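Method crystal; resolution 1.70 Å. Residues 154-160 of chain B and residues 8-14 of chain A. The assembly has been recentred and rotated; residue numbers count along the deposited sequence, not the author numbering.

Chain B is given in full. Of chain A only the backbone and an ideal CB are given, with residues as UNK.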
# COMPACT_ATOMS: atom_id res chain seq x y z
N ASN B 154 2.28 25.35 19.87
CA ASN B 154 2.27 24.80 21.23
C ASN B 154 1.33 23.60 21.27
O ASN B 154 0.79 23.16 20.26
CB ASN B 154 1.93 25.87 22.24
CG ASN B 154 0.52 26.42 22.13
OD1 ASN B 154 -0.32 25.88 21.40
ND2 ASN B 154 0.29 27.50 22.87
N ASP B 155 1.14 23.03 22.45
CA ASP B 155 0.41 21.78 22.55
C ASP B 155 -1.07 22.01 22.29
O ASP B 155 -1.69 21.13 21.70
CB ASP B 155 0.63 21.12 23.91
CG ASP B 155 1.94 20.37 23.98
OD1 ASP B 155 2.76 20.57 23.05
OD2 ASP B 155 2.14 19.61 24.96
N ARG B 156 -1.62 23.15 22.69
CA ARG B 156 -3.00 23.44 22.30
C ARG B 156 -3.10 23.51 20.78
O ARG B 156 -4.06 23.05 20.16
CB ARG B 156 -3.47 24.74 22.94
CG ARG B 156 -4.76 25.30 22.42
CD ARG B 156 -5.99 24.39 22.53
NE ARG B 156 -6.89 24.87 21.47
CZ ARG B 156 -7.66 25.95 21.56
NH1 ARG B 156 -7.71 26.68 22.67
NH2 ARG B 156 -8.43 26.32 20.54
N ASP B 157 -2.07 24.09 20.15
CA ASP B 157 -2.05 24.17 18.70
C ASP B 157 -2.05 22.77 18.06
O ASP B 157 -2.78 22.53 17.09
CB ASP B 157 -0.86 24.96 18.18
CG ASP B 157 -0.84 26.43 18.57
OD1 ASP B 157 -1.93 26.94 18.93
OD2 ASP B 157 0.26 27.03 18.50
N ILE B 158 -1.23 21.87 18.61
CA ILE B 158 -1.15 20.49 18.11
C ILE B 158 -2.48 19.77 18.24
O ILE B 158 -2.96 19.07 17.34
CB ILE B 158 -0.01 19.74 18.85
CG1 ILE B 158 1.36 20.35 18.54
CG2 ILE B 158 -0.02 18.25 18.51
CD1 ILE B 158 2.48 19.70 19.33
N TRP B 159 -3.13 19.96 19.38
CA TRP B 159 -4.48 19.46 19.60
C TRP B 159 -5.45 19.92 18.51
O TRP B 159 -6.23 19.12 18.01
CB TRP B 159 -5.02 19.95 20.94
CG TRP B 159 -6.42 19.47 21.24
CD1 TRP B 159 -7.58 20.15 21.14
CD2 TRP B 159 -6.76 18.15 21.70
NE1 TRP B 159 -8.63 19.35 21.52
CE2 TRP B 159 -8.15 18.12 21.86
CE3 TRP B 159 -6.00 17.02 21.98
CZ2 TRP B 159 -8.80 16.97 22.29
CZ3 TRP B 159 -6.66 15.88 22.42
CH2 TRP B 159 -8.04 15.87 22.57
N ASP B 160 -5.41 21.21 18.21
CA ASP B 160 -6.24 21.79 17.17
C ASP B 160 -5.93 21.20 15.80
O ASP B 160 -6.85 20.85 15.06
CB ASP B 160 -6.05 23.31 17.14
CG ASP B 160 -6.69 24.06 18.29
OD1 ASP B 160 -7.36 23.42 19.12
OD2 ASP B 160 -6.55 25.31 18.39
N UNK A 8 -4.13 12.39 30.47
CA UNK A 8 -4.78 11.49 29.51
C UNK A 8 -4.14 11.44 28.13
O UNK A 8 -4.38 10.45 27.43
CB UNK A 8 -6.24 11.90 29.35
N UNK A 9 -3.35 12.43 27.72
CA UNK A 9 -2.57 12.40 26.49
C UNK A 9 -1.12 12.78 26.79
O UNK A 9 -0.80 13.10 27.93
CB UNK A 9 -3.17 13.34 25.44
N UNK A 10 -0.28 12.75 25.77
CA UNK A 10 1.09 13.22 25.91
C UNK A 10 1.20 14.74 25.75
O UNK A 10 2.31 15.30 25.82
CB UNK A 10 1.98 12.52 24.88
N UNK A 11 0.10 15.43 25.52
CA UNK A 11 0.11 16.88 25.39
C UNK A 11 -0.03 17.58 26.72
O UNK A 11 -0.79 17.18 27.60
CB UNK A 11 -1.01 17.33 24.45
N UNK A 12 0.69 18.69 26.90
CA UNK A 12 0.47 19.47 28.12
C UNK A 12 -0.73 20.36 27.86
O UNK A 12 -0.64 21.45 27.30
CB UNK A 12 1.70 20.29 28.51
N UNK A 13 -1.90 19.85 28.21
CA UNK A 13 -3.14 20.58 27.99
C UNK A 13 -3.96 20.51 29.28
O UNK A 13 -4.92 19.73 29.28
CB UNK A 13 -3.92 20.01 26.80
N UNK A 14 -3.56 21.27 30.29
CA UNK A 14 -4.24 21.24 31.59
C UNK A 14 -5.74 21.56 31.52
O UNK A 14 -6.11 22.34 30.64
CB UNK A 14 -3.56 22.23 32.54

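Chain B presents the start of a helix, with B:Asp155, B:Ile158 and B:Trp159 pointing toward a segment of chain A without regular helix or strand.

Position 8 has nothing of chain B within 5.5 Å of its ideal CB. Its phi of -79° admits most residues, proline among them. The deposited residue is A:Pro8, preceded by a cis peptide bond, and it makes no contact here.

Position 9 points toward chain B, its ideal CB 5.3 Å from B:Trp159 CZ3. The extended backbone (-130/178) favours a beta-branched residue, and the indole asks for something apolar at modest reach; valine, isoleucine or threonine would suit. It is A:Thr9, whose CG2 lies 4.4 Å from B:Trp159 CZ3. Its hydroxyl is used within its own chain: the N of position 11 donates to A:Thr9 OG1 at 3.0 Å, tying the backbone two residues on.

Position 10 points sideways into space that chain B leaves empty, so the contact sets little demand; the deposited residue is A:Ala10, which leaves the space open on this side.

Position 11 has its CB pointing toward the helix, 3.9 Å from B:Asp155 OD2, and beyond lie B:Ile158 and the indole edge. A branched or flexible apolar chain would suit, such as leucine, methionine or isoleucine. In A:Leu11, with chi1 m and chi2 t, both methyls pack on B:Ile158, with A:Leu11 CD2 4.1 Å and CD1 4.2 Å from B:Ile158 CG2, and A:Leu11 CD1 also lies at the ring edge, 4.1 Å from B:Trp159 CE3.

Position 12 is decided first by its backbone. Its N lies 2.6 Å from B:Asp155 OD2 and donates a nearly straight hydrogen bond (167°), so proline, lacking the hydrogen, would not serve. The CB points sideways, 3.6 Å from the same OD2, and a polar or small residue would fit; the nearby charge might suggest a basic one. The deposited A:Asp12 is acidic instead, but with chi1 t its nearer carboxylate oxygen, A:Asp12 OD2, stands 5.2 Å from B:Asp155 OD2, leaving the main chain to make the bond.

Position 13 points toward the helix, yet its ideal CB finds nothing within 5.5 Å. There is room to fill, bordered by the B:Trp159 CB and the first carbons of B:Arg156. Leucine or methionine could span the gap. A:Leu13 does so, its CD1 3.5 Å from B:Trp159 CB and its CD2 3.8 Å from B:Arg156 CB, at a chi1 of -104° that lies between wells. The arginine's end leads away, bound in a salt bridge to B:Asp160.

Position 14 is beyond reach of the helix. Its angles (-57/149) suit proline among others, and A:Pro14 is found.

Chain A, residues 8-14: PTALDLP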
# COMPACT_ATOMS: atom_id res chain seq x y z
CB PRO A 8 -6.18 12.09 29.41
CG PRO A 8 -6.03 13.52 29.75
CD PRO A 8 -4.86 13.64 30.69
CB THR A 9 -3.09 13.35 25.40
OG1 THR A 9 -2.81 14.71 25.75
CG2 THR A 9 -4.62 13.27 25.30
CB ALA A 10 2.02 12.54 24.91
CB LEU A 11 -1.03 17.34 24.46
CG LEU A 11 -0.90 16.87 23.01
CD1 LEU A 11 -1.97 17.52 22.17
CD2 LEU A 11 0.47 17.14 22.39
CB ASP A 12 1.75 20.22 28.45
CG ASP A 12 1.58 21.26 29.55
OD1 ASP A 12 0.88 21.02 30.54
OD2 ASP A 12 2.18 22.36 29.41
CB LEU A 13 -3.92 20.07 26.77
CG LEU A 13 -3.84 20.93 25.51
CD1 LEU A 13 -4.57 20.28 24.35
CD2 LEU A 13 -4.43 22.33 25.73
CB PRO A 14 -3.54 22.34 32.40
CG PRO A 14 -2.86 23.21 31.39
CD PRO A 14 -2.44 22.24 30.32
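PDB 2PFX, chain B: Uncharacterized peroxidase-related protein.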